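Cycloalternan-forming enzyme (Listeria monocytogenes serovar 1/2a, PDB 5F7U) is a multidomain enzyme of glycoside hydrolase family 31 with a TIM-barrel domain and a carbohydrate-binding module, and binds glycans. Local coordinates at residues A[294-299]-A[727-732]. The protein carries 1 engineered substitution. Sequence-based numbering, arbitrary orientation.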
# COMPACT_ATOMS: atom_id res chain seq x y z
N ALA A 294 16.42 3.27 -1.20
CA ALA A 294 16.67 3.94 -2.46
C ALA A 294 18.11 3.74 -2.97
O ALA A 294 18.42 4.11 -4.10
CB ALA A 294 16.30 5.41 -2.36
N ASN A 295 18.98 3.13 -2.15
CA ASN A 295 20.29 2.65 -2.62
C ASN A 295 20.24 1.31 -3.36
O ASN A 295 21.27 0.68 -3.59
CB ASN A 295 21.31 2.64 -1.47
CG ASN A 295 21.76 4.05 -1.12
OD1 ASN A 295 21.25 5.01 -1.70
ND2 ASN A 295 22.67 4.18 -0.18
N LYS A 296 19.02 0.90 -3.72
CA LYS A 296 18.78 -0.19 -4.70
C LYS A 296 18.95 -1.60 -4.12
O LYS A 296 19.49 -2.51 -4.78
CB LYS A 296 19.65 -0.01 -5.96
CG LYS A 296 19.44 1.33 -6.66
CD LYS A 296 20.15 1.34 -7.99
CE LYS A 296 19.93 2.70 -8.64
NZ LYS A 296 20.60 2.80 -9.96
N TYR A 297 18.46 -1.79 -2.90
CA TYR A 297 18.34 -3.13 -2.34
C TYR A 297 17.15 -3.15 -1.39
O TYR A 297 16.70 -2.10 -0.91
CB TYR A 297 19.65 -3.57 -1.63
CG TYR A 297 19.88 -2.78 -0.36
CD1 TYR A 297 20.53 -1.55 -0.41
CD2 TYR A 297 19.42 -3.25 0.87
CE1 TYR A 297 20.71 -0.78 0.74
CE2 TYR A 297 19.58 -2.49 2.04
CZ TYR A 297 20.25 -1.27 1.95
OH TYR A 297 20.40 -0.52 3.07
N GLY A 298 16.65 -4.35 -1.14
CA GLY A 298 15.70 -4.60 -0.07
C GLY A 298 16.33 -5.52 0.96
O GLY A 298 17.29 -6.24 0.67
N MET A 299 15.79 -5.48 2.18
CA MET A 299 16.24 -6.42 3.23
C MET A 299 14.99 -7.00 3.85
O MET A 299 14.12 -6.26 4.26
CB MET A 299 17.06 -5.72 4.31
CG MET A 299 17.58 -6.66 5.41
SD MET A 299 18.76 -5.87 6.54
CE MET A 299 20.18 -5.67 5.46
N TYR A 727 11.79 6.13 -9.43
CA TYR A 727 12.90 7.08 -9.68
C TYR A 727 13.85 7.13 -8.48
O TYR A 727 13.98 8.17 -7.83
CB TYR A 727 12.35 8.48 -10.01
CG TYR A 727 11.36 8.48 -11.14
CD1 TYR A 727 11.79 8.52 -12.48
CD2 TYR A 727 10.00 8.38 -10.89
CE1 TYR A 727 10.87 8.49 -13.52
CE2 TYR A 727 9.07 8.36 -11.92
CZ TYR A 727 9.52 8.40 -13.23
OH TYR A 727 8.58 8.37 -14.25
N PRO A 728 14.54 6.00 -8.19
CA PRO A 728 15.30 5.96 -6.94
C PRO A 728 16.52 6.86 -6.88
O PRO A 728 16.93 7.24 -5.78
CB PRO A 728 15.72 4.49 -6.83
CG PRO A 728 15.69 3.98 -8.23
CD PRO A 728 14.53 4.68 -8.86
N GLU A 729 17.06 7.22 -8.05
CA GLU A 729 18.25 8.10 -8.08
C GLU A 729 17.89 9.57 -8.02
O GLU A 729 18.76 10.41 -7.82
CB GLU A 729 19.05 7.86 -9.36
CG GLU A 729 19.57 6.45 -9.48
CD GLU A 729 20.53 6.30 -10.63
OE1 GLU A 729 20.47 7.13 -11.57
OE2 GLU A 729 21.34 5.36 -10.58
N ASP A 730 16.60 9.87 -8.18
CA ASP A 730 16.15 11.26 -8.24
C ASP A 730 16.06 11.85 -6.84
O ASP A 730 15.15 11.52 -6.07
CB ASP A 730 14.80 11.34 -8.95
CG ASP A 730 14.39 12.78 -9.27
OD1 ASP A 730 14.69 13.71 -8.47
OD2 ASP A 730 13.75 12.98 -10.32
N VAL A 731 16.98 12.76 -6.53
CA VAL A 731 17.07 13.34 -5.18
C VAL A 731 15.78 14.05 -4.74
O VAL A 731 15.51 14.15 -3.53
CB VAL A 731 18.31 14.23 -4.98
CG1 VAL A 731 19.57 13.39 -5.15
CG2 VAL A 731 18.31 15.40 -5.96
N ASN A 732 15.01 14.54 -5.70
CA ASN A 732 13.78 15.25 -5.36
C ASN A 732 12.61 14.32 -5.05
O ASN A 732 11.60 14.77 -4.55
CB ASN A 732 13.39 16.24 -6.44
CG ASN A 732 13.99 17.62 -6.19
OD1 ASN A 732 14.94 17.98 -6.83
ND2 ASN A 732 13.44 18.37 -5.20
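Lys296 and Glu729 form a salt bridge between the two segments, in which Lys296 NZ gives a hydrogen bond to Glu729 OE2 at 2.7 Å. Lys296 NZ meets Glu729 OE2 from above the carboxylate plane, 38° out of it. Both side chains run extended beyond CG and slant across one another, so that Lys296 CE also comes within 3.9 Å of Glu729 CG. On the lysine, CG stands anti to the carbonyl carbon (chi1 -57°), and the straight chain beyond it carries the charge over to the glutamate. Beside the ion pair, the CB of Pro728 is directed toward the 294-299 segment. The packing here is van der Waals: Pro728 CG lies 4.4 Å from Lys296 CE, and Pro728 CB lies 3.9 Å from Ala294 O. In the same way the methyl Ala294 CB stands 3.9 Å from Pro728 O.

The two partners belong to different modules of a family 31 glycoside hydrolase. Residues 294-296 make the turn between antiparallel strands 287-293 and 297-301 of the N-terminal galactose mutarotase-like domain, and the segment runs on into the latter strand, whereas residues 727-732 follow helix 723-726 in the C-terminal domain, with the eight-stranded TIM barrel between them in sequence. Contact is thus made by the tip of a hairpin against a loop.

Further out, the loop is shaped by a type I turn from Tyr727 to Asp730, closed by Asp730 N bonding to Tyr727 O at 3.1 Å, with Pro728 and Glu729 at its two central positions. An Asx turn follows, Asp730 OD1 accepting from Asn732 N, while OD2 of the same carboxylate bonds to Tyr762 OH. Arg734 donates to Pro728 O and touches Ala294, and Gln343 of helix 343-354 packs against both Lys296 and Pro728.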